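Local coordinates for protein probable manganase-dependent inorganic pyrophosphatase (PDB 3L2B) that probably hydrolyses inorganic pyrophosphate to phosphate and binds the activator diadenosine tetraphosphate through the CBS domains of its regulatory region, at residues 84-89 and 179-184; 102-107 and 121-126; 110-115 and 129-134; 141-146 and 166-171. All blocks are in the same frame, centred on the assembly; numbering follows the deposited sequence.

From the N terminus the chain ends helix 79-85 at residues 84-89, the first half of contact 1, whose partner 179-184 follows only after all the other segments. Contact 1 therefore closes the outermost loop, and contacts 2, 3 and 4 all lie within it. Contacts 2 and 3 cross, their segments alternating in the order 102-107, 110-115, 121-126 and 129-134; Ala107 packs on both Leu114 and Ile132. Contact 4 follows in series, closing the loop from 141-146 to 166-171. Contacts 2 and 4 share one sheet, strands 123-126 and 143-146 being neighbours, and contact 4 touches contact 1 at residues 170 and 86. All four belong to the DRTGG domain.

Contact 1. Residues 84-89 and 179-184; sequences DTLSAE and RLIVQS
The carbonyl oxygen of Ile181 is held by two donors, both from Ser184. The hydroxyl Ser184 OG reaches Ile181 O at 2.7 Å, almost along the C=O axis, and the amide Ser184 N adds a longer bond to the same Ile181 O at 3.1 Å. The hydroxyl can fold back because OG sits between the backbone N and the carbonyl carbon (chi1 77°). Ser184 CB faces Thr85, whose OG1 lies 3.2 Å from it. The threonine hydroxyl is hydrogen-bonded to Asn81 O, one turn back in its own helix. The methyl makes the other contacts of this residue: with CG2 anti to the backbone N, Thr85 CG2 comes to 3.2 Å from Leu180 O, while crossing obliquely over Gln183 at 3.8 Å from Gln183 CB. Alongside, Leu86 and Leu180 run past one another with opposed directions, Leu86 CD2 touching Leu180 CB at 3.9 Å. The other methyl, Leu86 CD1, approaches Ile181 CG1 at 4.3 Å. Both Leu86 and Ile181 also rest on Ile145 of the sheet, and Phe175 of the second subunit packs on Ile181. The contact joins the C-terminal end of helix 79-85 to the 3-10 turn following helix 174-180. Helix 79-85 itself is terminated by a Schellman motif, with Ser87, at positive phi, as its C-prime residue.

Contact 2. Residues 102-107 and 121-126; sequences GKVVVA and GDIAIA
The carboxylate of Asp122 is met twice by Lys103. The amide Lys103 N comes from above the carboxylate plane and binds Asp122 OD1 at 2.7 Å in a nearly straight bond, 174° at the hydrogen. The ammonium of the same lysine takes the syn lone pair of the other oxygen, forming a salt bridge of 2.8 Å between Lys103 NZ and Asp122 OD2. To manage both, the lysine chain runs side by side with the aspartate, its CG in the crowded position between backbone N and carbonyl carbon (chi1 60°), and bends at its last torsion. Asp122 OD2 also accepts the backbone N of Ser119, which fixes the carboxylate further. Gly102, without a side chain, lets its CA lie 3.3 Å from Asp122 OD1. Beyond this polar end the two segments form a parallel pair in the mixed sheet of the DRTGG domain, strand 104-106 being outermost within the chain. Val105 sits between two bonds to the neighbouring strand: Val105 N to Ile123 O, and Ile125 N to Val105 O, each 2.8 Å long. A last bond of 2.7 Å joins Ala107 N to Ile125 O. On the face carrying Val104, Val106, Ile123 and Ile125, Val104 CG1 crosses obliquely to meet Ile125 CD1 at 3.7 Å; Phe175 of the second subunit packs on both valines there.

Contact 3. Residues 110-115 and 129-134; sequences QAESLK and RAEIQA
The CD1 methyl of Ile132 makes the closest approach. It stands 3.3 Å from Ala111 N, close over the backbone at the start of a helical turn. The leucine and isoleucine side chains cross at about a right angle, Leu114 CD1 meeting Ile132 CD1 at 3.6 Å and lying near its CG2. Beside them, Ala111 CB rests on the extended arm of Glu131, 3.5 Å from Glu131 CG. Residues 111-115 have helical backbone angles without regular bonding and lie in the loop between strands 104-106 and 123-126; they pack against the first turn of helix 130-138, for which Arg129 occupies the N-cap position. A second shell sets these groups in place. Glu131, its CG anti to the backbone N, forms a salt bridge with Arg129, OE1 to NH2 at 3.0 Å, and Ile132 CG1 lies 3.8 Å above one face of that guanidinium, offset toward the rim. The Arg129 charge probably eases the approach of two carboxylates, Glu112 OE2 and Glu131 OE2, 4.4 Å apart. Within the same turn, Lys115 NZ donates to Glu112 O at 3.0 Å, on a lone pair. Further out, Gln110 packs on Arg129 of the second subunit, and Arg129 on Gln110 of that subunit.

Contact 4. Residues 141-146 and 166-171; sequences VSLLIV and TVITTP
Strands 143-146 and 166-169, joined through helix 154-163, are the two strands of a beta-alpha-beta unit and lie side by side in parallel. Four nearly straight backbone bonds hold them. Leu144 is gripped on both sides, its N donating to Thr166 O at 2.9 Å and its O receiving Ile168 N at 2.8 Å. Val146 repeats this pattern, with Val146 N bonded to Ile168 O and Thr170 N to Val146 O. At the start of the pair a water bridges the two segments, accepting from Thr166 N at 2.8 Å and donating to Ser142 O at 2.6 Å. On the face of Leu143, Ile145 and Ile168, Leu143 CD1 meets Thr166 CG2 at 3.6 Å, crossing it obliquely. Ile168, its CG1 in the crowded position between backbone N and carbonyl carbon (chi1 70°), runs alongside Ile145 and places CG1 4.0 Å from Ile145 CG2. Ile145 CG2 also touches Thr170 CG2, while the hydroxyl of Thr170 bonds Leu86 O. Ile82 of helix 79-85 packs on Leu143 and Ile168. Leu144 points to the opposite face, where Leu136 and Ile137 of helix 130-138 cover it. A mostly parallel sheet with helices on both faces is typical of three-layer alpha/beta/alpha domains.

Contact 1. Residues 84-89 and 179-184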
loop_
_atom_site.group_PDB
_atom_site.type_symbol
_atom_site.label_atom_id
_atom_site.label_comp_id
_atom_site.label_asym_id
_atom_site.label_seq_id
_atom_site.Cartn_x
_atom_site.Cartn_y
_atom_site.Cartn_z
ATOM N N ASP A 84 -15.839 -4.437 -6.104
ATOM C CA ASP A 84 -15.027 -5.666 -6.071
ATOM C C ASP A 84 -14.039 -5.637 -4.915
ATOM O O ASP A 84 -13.900 -6.601 -4.187
ATOM C CB ASP A 84 -14.216 -5.838 -7.358
ATOM C CG ASP A 84 -13.315 -7.091 -7.321
ATOM O OD1 ASP A 84 -13.849 -8.203 -7.497
ATOM O OD2 ASP A 84 -12.080 -6.983 -7.100
ATOM N N THR A 85 -13.355 -4.505 -4.771
ATOM C CA THR A 85 -12.272 -4.358 -3.815
ATOM C C THR A 85 -12.784 -4.454 -2.377
ATOM O O THR A 85 -12.133 -4.999 -1.517
ATOM C CB THR A 85 -11.548 -2.996 -3.990
ATOM O OG1 THR A 85 -11.059 -2.897 -5.334
ATOM C CG2 THR A 85 -10.384 -2.867 -3.004
ATOM N N LEU A 86 -13.962 -3.912 -2.132
ATOM C CA LEU A 86 -14.540 -3.902 -0.784
ATOM C C LEU A 86 -15.514 -5.062 -0.594
ATOM O O LEU A 86 -16.190 -5.166 0.425
ATOM C CB LEU A 86 -15.234 -2.568 -0.520
ATOM C CG LEU A 86 -14.310 -1.345 -0.543
ATOM C CD1 LEU A 86 -15.111 -0.058 -0.282
ATOM C CD2 LEU A 86 -13.196 -1.507 0.488
ATOM N N SER A 87 -15.566 -5.937 -1.590
ATOM C CA SER A 87 -16.577 -7.016 -1.649
ATOM C C SER A 87 -17.936 -6.465 -1.248
ATOM O O SER A 87 -18.629 -6.999 -0.390
ATOM C CB SER A 87 -16.189 -8.198 -0.758
ATOM O OG SER A 87 -14.915 -8.720 -1.124
ATOM N N ALA A 88 -18.296 -5.360 -1.886
ATOM C CA ALA A 88 -19.499 -4.629 -1.509
ATOM C C ALA A 88 -20.653 -4.912 -2.455
ATOM O O ALA A 88 -20.475 -5.309 -3.583
ATOM C CB ALA A 88 -19.207 -3.157 -1.482
ATOM N N GLU A 89 -21.848 -4.675 -1.962
ATOM C CA GLU A 89 -23.032 -4.728 -2.804
ATOM C C GLU A 89 -23.652 -3.353 -2.796
ATOM O O GLU A 89 -23.668 -2.674 -1.770
ATOM C CB GLU A 89 -24.039 -5.785 -2.286
ATOM C CG GLU A 89 -23.555 -7.251 -2.404
ATOM C CD GLU A 89 -23.835 -7.907 -3.772
ATOM O OE1 GLU A 89 -25.014 -7.919 -4.213
ATOM O OE2 GLU A 89 -22.879 -8.445 -4.396
ATOM N N ARG A 179 -8.256 1.134 4.396
ATOM C CA ARG A 179 -6.960 0.569 4.039
ATOM C C ARG A 179 -7.026 -0.101 2.679
ATOM O O ARG A 179 -6.055 -0.105 1.920
ATOM C CB ARG A 179 -6.523 -0.413 5.162
ATOM C CG ARG A 179 -5.234 -1.125 4.988
ATOM C CD ARG A 179 -4.977 -2.079 6.169
ATOM N NE ARG A 179 -5.884 -3.242 6.258
ATOM C CZ ARG A 179 -5.928 -4.258 5.383
ATOM N NH1 ARG A 179 -5.153 -4.274 4.311
ATOM N NH2 ARG A 179 -6.776 -5.264 5.568
ATOM N N LEU A 180 -8.208 -0.610 2.353
ATOM C CA LEU A 180 -8.415 -1.374 1.117
ATOM C C LEU A 180 -8.834 -0.559 -0.089
ATOM O O LEU A 180 -8.613 -0.961 -1.224
ATOM C CB LEU A 180 -9.519 -2.408 1.315
ATOM C CG LEU A 180 -9.255 -3.611 2.196
ATOM C CD1 LEU A 180 -10.603 -4.322 2.503
ATOM C CD2 LEU A 180 -8.268 -4.574 1.510
ATOM N N ILE A 181 -9.478 0.572 0.154
ATOM C CA ILE A 181 -10.172 1.267 -0.914
ATOM C C ILE A 181 -9.223 1.759 -2.018
ATOM O O ILE A 181 -9.641 1.845 -3.202
ATOM C CB ILE A 181 -11.053 2.421 -0.389
ATOM C CG1 ILE A 181 -12.116 2.744 -1.438
ATOM C CG2 ILE A 181 -10.169 3.605 -0.032
ATOM C CD1 ILE A 181 -13.087 3.842 -1.053
ATOM N N VAL A 182 -7.947 2.019 -1.691
ATOM C CA VAL A 182 -6.998 2.490 -2.740
ATOM C C VAL A 182 -6.603 1.373 -3.723
ATOM O O VAL A 182 -6.102 1.637 -4.820
ATOM C CB VAL A 182 -5.745 3.136 -2.202
ATOM C CG1 VAL A 182 -6.154 4.364 -1.358
ATOM C CG2 VAL A 182 -4.895 2.131 -1.378
ATOM N N GLN A 183 -6.908 0.144 -3.345
ATOM C CA GLN A 183 -6.631 -1.002 -4.192
ATOM C C GLN A 183 -7.653 -1.094 -5.332
ATOM O O GLN A 183 -7.579 -1.944 -6.190
ATOM C CB GLN A 183 -6.673 -2.287 -3.360
ATOM C CG GLN A 183 -5.714 -2.247 -2.139
ATOM C CD GLN A 183 -5.621 -3.592 -1.467
ATOM O OE1 GLN A 183 -6.140 -4.571 -1.985
ATOM N NE2 GLN A 183 -4.971 -3.647 -0.303
ATOM N N SER A 184 -8.611 -0.197 -5.321
ATOM C CA SER A 184 -9.668 -0.222 -6.295
ATOM C C SER A 184 -9.297 0.651 -7.492
ATOM O O SER A 184 -9.943 0.581 -8.534
ATOM C CB SER A 184 -10.981 0.243 -5.638
ATOM O OG SER A 184 -10.932 1.622 -5.512
#

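Contact 2. Residues 102-107 and 121-126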
loop_
_atom_site.group_PDB
_atom_site.type_symbol
_atom_site.label_atom_id
_atom_site.label_comp_id
_atom_site.label_asym_id
_atom_site.label_seq_id
_atom_site.Cartn_x
_atom_site.Cartn_y
_atom_site.Cartn_z
ATOM N N GLY A 102 -15.369 13.927 -4.710
ATOM C CA GLY A 102 -14.824 14.531 -3.483
ATOM C C GLY A 102 -13.712 13.733 -2.826
ATOM O O GLY A 102 -12.939 13.043 -3.472
ATOM N N LYS A 103 -13.680 13.819 -1.509
ATOM C CA LYS A 103 -12.683 13.114 -0.701
ATOM C C LYS A 103 -13.307 11.961 0.069
ATOM O O LYS A 103 -14.494 12.016 0.406
ATOM C CB LYS A 103 -12.029 14.088 0.286
ATOM C CG LYS A 103 -12.993 14.776 1.311
ATOM C CD LYS A 103 -12.207 15.610 2.376
ATOM C CE LYS A 103 -13.114 16.506 3.280
ATOM N NZ LYS A 103 -14.232 17.188 2.529
ATOM N N VAL A 104 -12.493 10.930 0.343
ATOM C CA VAL A 104 -12.887 9.839 1.244
ATOM C C VAL A 104 -12.718 10.292 2.682
ATOM O O VAL A 104 -11.734 10.873 3.037
ATOM C CB VAL A 104 -12.078 8.548 1.057
ATOM C CG1 VAL A 104 -12.708 7.409 1.895
ATOM C CG2 VAL A 104 -12.011 8.158 -0.408
ATOM N N VAL A 105 -13.722 10.025 3.486
ATOM C CA VAL A 105 -13.767 10.480 4.842
ATOM C C VAL A 105 -14.506 9.454 5.664
ATOM O O VAL A 105 -15.575 8.949 5.266
ATOM C CB VAL A 105 -14.510 11.826 4.977
ATOM C CG1 VAL A 105 -14.742 12.163 6.457
ATOM C CG2 VAL A 105 -13.720 12.954 4.343
ATOM N N VAL A 106 -13.936 9.127 6.802
ATOM C CA VAL A 106 -14.630 8.270 7.759
ATOM C C VAL A 106 -15.585 9.154 8.541
ATOM O O VAL A 106 -15.183 10.162 9.141
ATOM C CB VAL A 106 -13.652 7.566 8.711
ATOM C CG1 VAL A 106 -14.409 6.791 9.806
ATOM C CG2 VAL A 106 -12.723 6.648 7.910
ATOM N N ALA A 107 -16.854 8.785 8.503
ATOM C CA ALA A 107 -17.885 9.502 9.242
ATOM C C ALA A 107 -17.974 8.934 10.656
ATOM O O ALA A 107 -18.822 8.086 10.926
ATOM C CB ALA A 107 -19.214 9.382 8.555
ATOM N N GLY A 121 -20.397 15.584 -2.654
ATOM C CA GLY A 121 -19.511 14.873 -3.580
ATOM C C GLY A 121 -18.507 13.954 -2.933
ATOM O O GLY A 121 -17.832 13.136 -3.602
ATOM N N ASP A 122 -18.398 14.074 -1.620
ATOM C CA ASP A 122 -17.447 13.245 -0.876
ATOM C C ASP A 122 -17.834 11.769 -0.907
ATOM O O ASP A 122 -18.964 11.395 -1.266
ATOM C CB ASP A 122 -17.256 13.753 0.564
ATOM C CG ASP A 122 -16.363 14.993 0.623
ATOM O OD1 ASP A 122 -15.672 15.335 -0.375
ATOM O OD2 ASP A 122 -16.365 15.650 1.665
ATOM N N ILE A 123 -16.857 10.947 -0.557
ATOM C CA ILE A 123 -17.070 9.532 -0.293
ATOM C C ILE A 123 -16.975 9.307 1.200
ATOM O O ILE A 123 -15.912 9.508 1.828
ATOM C CB ILE A 123 -16.026 8.676 -1.021
ATOM C CG1 ILE A 123 -16.099 8.954 -2.535
ATOM C CG2 ILE A 123 -16.260 7.215 -0.779
ATOM C CD1 ILE A 123 -15.321 10.123 -2.988
ATOM N N ALA A 124 -18.086 8.879 1.771
ATOM C CA ALA A 124 -18.209 8.715 3.222
ATOM C C ALA A 124 -18.264 7.274 3.647
ATOM O O ALA A 124 -19.080 6.512 3.191
ATOM C CB ALA A 124 -19.436 9.451 3.741
ATOM N N ILE A 125 -17.374 6.916 4.554
ATOM C CA ILE A 125 -17.390 5.606 5.162
ATOM C C ILE A 125 -18.096 5.729 6.486
ATOM O O ILE A 125 -17.693 6.501 7.333
ATOM C CB ILE A 125 -15.981 5.072 5.372
ATOM C CG1 ILE A 125 -15.300 4.861 4.019
ATOM C CG2 ILE A 125 -16.047 3.810 6.175
ATOM C CD1 ILE A 125 -13.805 4.723 4.127
ATOM N N ALA A 126 -19.178 4.967 6.630
ATOM C CA ALA A 126 -20.116 5.105 7.743
ATOM C C ALA A 126 -20.519 3.772 8.309
ATOM O O ALA A 126 -20.488 2.753 7.625
ATOM C CB ALA A 126 -21.383 5.834 7.273
#

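Contact 3. Residues 110-115 and 129-134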
loop_
_atom_site.group_PDB
_atom_site.type_symbol
_atom_site.label_atom_id
_atom_site.label_comp_id
_atom_site.label_asym_id
_atom_site.label_seq_id
_atom_site.Cartn_x
_atom_site.Cartn_y
_atom_site.Cartn_z
ATOM N N GLN A 110 -20.651 12.801 15.357
ATOM C CA GLN A 110 -22.102 12.791 15.616
ATOM C C GLN A 110 -22.824 13.478 14.460
ATOM O O GLN A 110 -22.305 14.423 13.868
ATOM C CB GLN A 110 -22.455 13.513 16.924
ATOM C CG GLN A 110 -22.250 12.685 18.179
ATOM C CD GLN A 110 -22.899 13.319 19.405
ATOM O OE1 GLN A 110 -22.986 14.545 19.517
ATOM N NE2 GLN A 110 -23.349 12.481 20.337
ATOM N N ALA A 111 -24.039 13.022 14.186
ATOM C CA ALA A 111 -24.818 13.468 13.008
ATOM C C ALA A 111 -24.701 14.980 12.691
ATOM O O ALA A 111 -24.510 15.381 11.543
ATOM C CB ALA A 111 -26.286 13.071 13.159
ATOM N N GLU A 112 -24.777 15.802 13.726
ATOM C CA GLU A 112 -24.840 17.266 13.573
ATOM C C GLU A 112 -23.495 17.839 13.155
ATOM O O GLU A 112 -23.416 18.895 12.548
ATOM C CB GLU A 112 -25.298 17.950 14.885
ATOM C CG GLU A 112 -26.381 17.189 15.688
ATOM C CD GLU A 112 -25.798 16.039 16.539
ATOM O OE1 GLU A 112 -25.030 16.322 17.495
ATOM O OE2 GLU A 112 -26.104 14.852 16.234
ATOM N N SER A 113 -22.441 17.118 13.498
ATOM C CA SER A 113 -21.057 17.554 13.250
ATOM C C SER A 113 -20.552 17.140 11.878
ATOM O O SER A 113 -19.528 17.637 11.407
ATOM C CB SER A 113 -20.118 16.977 14.316
ATOM O OG SER A 113 -20.628 17.237 15.616
ATOM N N LEU A 114 -21.274 16.226 11.240
ATOM C CA LEU A 114 -20.822 15.675 9.947
ATOM C C LEU A 114 -20.597 16.764 8.932
ATOM O O LEU A 114 -19.668 16.696 8.149
ATOM C CB LEU A 114 -21.817 14.658 9.383
ATOM C CG LEU A 114 -21.919 13.370 10.192
ATOM C CD1 LEU A 114 -23.148 12.600 9.741
ATOM C CD2 LEU A 114 -20.629 12.543 10.054
ATOM N N LYS A 115 -21.427 17.799 8.982
ATOM C CA LYS A 115 -21.382 18.873 7.967
ATOM C C LYS A 115 -20.092 19.702 7.909
ATOM O O LYS A 115 -19.860 20.430 6.942
ATOM C CB LYS A 115 -22.610 19.798 8.055
ATOM C CG LYS A 115 -22.892 20.423 9.401
ATOM C CD LYS A 115 -24.131 21.311 9.352
ATOM C CE LYS A 115 -25.426 20.504 9.416
ATOM N NZ LYS A 115 -25.650 19.871 10.756
ATOM N N ARG A 129 -25.433 3.260 11.910
ATOM C CA ARG A 129 -26.345 4.290 12.400
ATOM C C ARG A 129 -27.134 4.902 11.248
ATOM O O ARG A 129 -26.548 5.482 10.326
ATOM C CB ARG A 129 -25.572 5.380 13.169
ATOM C CG ARG A 129 -24.894 4.899 14.471
ATOM C CD ARG A 129 -24.295 6.081 15.272
ATOM N NE ARG A 129 -25.314 7.094 15.606
ATOM C CZ ARG A 129 -25.060 8.327 16.049
ATOM N NH1 ARG A 129 -23.808 8.749 16.236
ATOM N NH2 ARG A 129 -26.073 9.149 16.299
ATOM N N ALA A 130 -28.462 4.772 11.306
ATOM C CA ALA A 130 -29.358 5.336 10.265
ATOM C C ALA A 130 -29.416 6.866 10.314
ATOM O O ALA A 130 -29.681 7.513 9.298
ATOM C CB ALA A 130 -30.782 4.756 10.367
ATOM N N GLU A 131 -29.166 7.430 11.492
ATOM C CA GLU A 131 -29.164 8.888 11.661
ATOM C C GLU A 131 -28.020 9.466 10.844
ATOM O O GLU A 131 -28.190 10.453 10.147
ATOM C CB GLU A 131 -29.026 9.318 13.142
ATOM C CG GLU A 131 -29.037 10.864 13.317
ATOM C CD GLU A 131 -29.110 11.356 14.786
ATOM O OE1 GLU A 131 -28.653 10.638 15.716
ATOM O OE2 GLU A 131 -29.613 12.490 14.998
ATOM N N ILE A 132 -26.861 8.816 10.944
ATOM C CA ILE A 132 -25.654 9.226 10.236
ATOM C C ILE A 132 -25.841 9.028 8.747
ATOM O O ILE A 132 -25.522 9.896 7.938
ATOM C CB ILE A 132 -24.414 8.400 10.702
ATOM C CG1 ILE A 132 -24.050 8.754 12.154
ATOM C CG2 ILE A 132 -23.231 8.640 9.812
ATOM C CD1 ILE A 132 -23.860 10.251 12.372
ATOM N N GLN A 133 -26.383 7.870 8.399
ATOM C CA GLN A 133 -26.571 7.512 7.013
ATOM C C GLN A 133 -27.426 8.561 6.305
ATOM O O GLN A 133 -27.110 8.963 5.193
ATOM C CB GLN A 133 -27.187 6.116 6.870
ATOM C CG GLN A 133 -26.231 4.975 7.186
ATOM C CD GLN A 133 -26.947 3.634 7.312
ATOM O OE1 GLN A 133 -28.129 3.505 6.967
ATOM N NE2 GLN A 133 -26.240 2.636 7.822
ATOM N N ALA A 134 -28.467 9.030 6.990
ATOM C CA ALA A 134 -29.411 10.010 6.423
ATOM C C ALA A 134 -28.846 11.421 6.361
ATOM O O ALA A 134 -29.155 12.178 5.462
ATOM C CB ALA A 134 -30.755 10.015 7.194
#

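Contact 4. Residues 141-146 and 166-171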
loop_
_atom_site.group_PDB
_atom_site.type_symbol
_atom_site.label_atom_id
_atom_site.label_comp_id
_atom_site.label_asym_id
_atom_site.label_seq_id
_atom_site.Cartn_x
_atom_site.Cartn_y
_atom_site.Cartn_z
ATOM N N VAL A 141 -23.462 13.467 -0.451
ATOM C CA VAL A 141 -22.265 12.679 -0.722
ATOM C C VAL A 141 -22.482 11.957 -2.065
ATOM O O VAL A 141 -23.607 11.612 -2.430
ATOM C CB VAL A 141 -21.962 11.678 0.388
ATOM C CG1 VAL A 141 -21.533 12.409 1.697
ATOM C CG2 VAL A 141 -23.145 10.773 0.621
ATOM N N SER A 142 -21.411 11.798 -2.815
ATOM C CA SER A 142 -21.504 11.119 -4.086
ATOM C C SER A 142 -21.546 9.611 -3.843
ATOM O O SER A 142 -22.081 8.860 -4.646
ATOM C CB SER A 142 -20.329 11.480 -4.994
ATOM O OG SER A 142 -19.107 11.018 -4.449
ATOM N N LEU A 143 -20.999 9.177 -2.717
ATOM C CA LEU A 143 -20.964 7.737 -2.394
ATOM C C LEU A 143 -20.985 7.490 -0.915
ATOM O O LEU A 143 -20.111 7.961 -0.176
ATOM C CB LEU A 143 -19.759 7.045 -3.015
ATOM C CG LEU A 143 -19.582 5.544 -2.754
ATOM C CD1 LEU A 143 -20.824 4.762 -3.208
ATOM C CD2 LEU A 143 -18.314 5.018 -3.438
ATOM N N LEU A 144 -21.996 6.729 -0.511
ATOM C CA LEU A 144 -22.128 6.231 0.850
ATOM C C LEU A 144 -21.695 4.773 0.926
ATOM O O LEU A 144 -22.270 3.912 0.282
ATOM C CB LEU A 144 -23.560 6.399 1.334
ATOM C CG LEU A 144 -23.870 5.987 2.781
ATOM C CD1 LEU A 144 -22.953 6.681 3.753
ATOM C CD2 LEU A 144 -25.331 6.297 3.093
ATOM N N ILE A 145 -20.628 4.529 1.692
ATOM C CA ILE A 145 -20.151 3.181 1.970
ATOM C C ILE A 145 -20.503 2.808 3.412
ATOM O O ILE A 145 -19.953 3.355 4.358
ATOM C CB ILE A 145 -18.638 3.049 1.737
ATOM C CG1 ILE A 145 -18.228 3.695 0.417
ATOM C CG2 ILE A 145 -18.214 1.605 1.689
ATOM C CD1 ILE A 145 -16.761 3.459 0.031
ATOM N N VAL A 146 -21.430 1.869 3.561
ATOM C CA VAL A 146 -21.825 1.373 4.880
ATOM C C VAL A 146 -20.978 0.165 5.232
ATOM O O VAL A 146 -20.850 -0.773 4.428
ATOM C CB VAL A 146 -23.322 1.045 4.971
ATOM C CG1 VAL A 146 -23.688 0.555 6.396
ATOM C CG2 VAL A 146 -24.173 2.275 4.578
ATOM N N THR A 166 -25.459 7.309 -4.657
ATOM C CA THR A 166 -25.007 5.917 -4.711
ATOM C C THR A 166 -24.672 5.411 -3.312
ATOM O O THR A 166 -24.000 6.089 -2.521
ATOM C CB THR A 166 -23.786 5.761 -5.582
ATOM O OG1 THR A 166 -24.074 6.283 -6.877
ATOM C CG2 THR A 166 -23.369 4.271 -5.696
ATOM N N VAL A 167 -25.192 4.229 -3.007
ATOM C CA VAL A 167 -25.007 3.614 -1.709
ATOM C C VAL A 167 -24.564 2.172 -1.865
ATOM O O VAL A 167 -25.136 1.432 -2.635
ATOM C CB VAL A 167 -26.299 3.595 -0.930
ATOM C CG1 VAL A 167 -26.046 3.067 0.468
ATOM C CG2 VAL A 167 -26.922 4.974 -0.915
ATOM N N ILE A 168 -23.540 1.787 -1.120
ATOM C CA ILE A 168 -23.090 0.423 -1.108
ATOM C C ILE A 168 -22.773 -0.037 0.302
ATOM O O ILE A 168 -22.682 0.758 1.237
ATOM C CB ILE A 168 -21.860 0.232 -1.997
ATOM C CG1 ILE A 168 -20.626 0.914 -1.369
ATOM C CG2 ILE A 168 -22.139 0.772 -3.406
ATOM C CD1 ILE A 168 -19.342 0.777 -2.206
ATOM N N THR A 169 -22.615 -1.345 0.427
ATOM C CA THR A 169 -22.361 -1.978 1.708
ATOM C C THR A 169 -21.234 -2.981 1.607
ATOM O O THR A 169 -21.243 -3.866 0.755
ATOM C CB THR A 169 -23.608 -2.724 2.222
ATOM O OG1 THR A 169 -24.636 -1.772 2.520
ATOM C CG2 THR A 169 -23.266 -3.510 3.504
ATOM N N THR A 170 -20.262 -2.837 2.496
ATOM C CA THR A 170 -19.150 -3.777 2.553
ATOM C C THR A 170 -19.165 -4.560 3.858
ATOM O O THR A 170 -19.666 -4.075 4.855
ATOM C CB THR A 170 -17.795 -3.045 2.461
ATOM O OG1 THR A 170 -16.735 -3.997 2.660
ATOM C CG2 THR A 170 -17.689 -1.962 3.527
ATOM N N PRO A 171 -18.563 -5.757 3.881
ATOM C CA PRO A 171 -18.525 -6.445 5.188
ATOM C C PRO A 171 -17.467 -5.869 6.144
ATOM O O PRO A 171 -17.481 -6.100 7.342
ATOM C CB PRO A 171 -18.193 -7.892 4.809
ATOM C CG PRO A 171 -17.636 -7.839 3.452
ATOM C CD PRO A 171 -18.230 -6.663 2.767
HETATM O O HOH W 1 -24.138 9.192 -6.187
#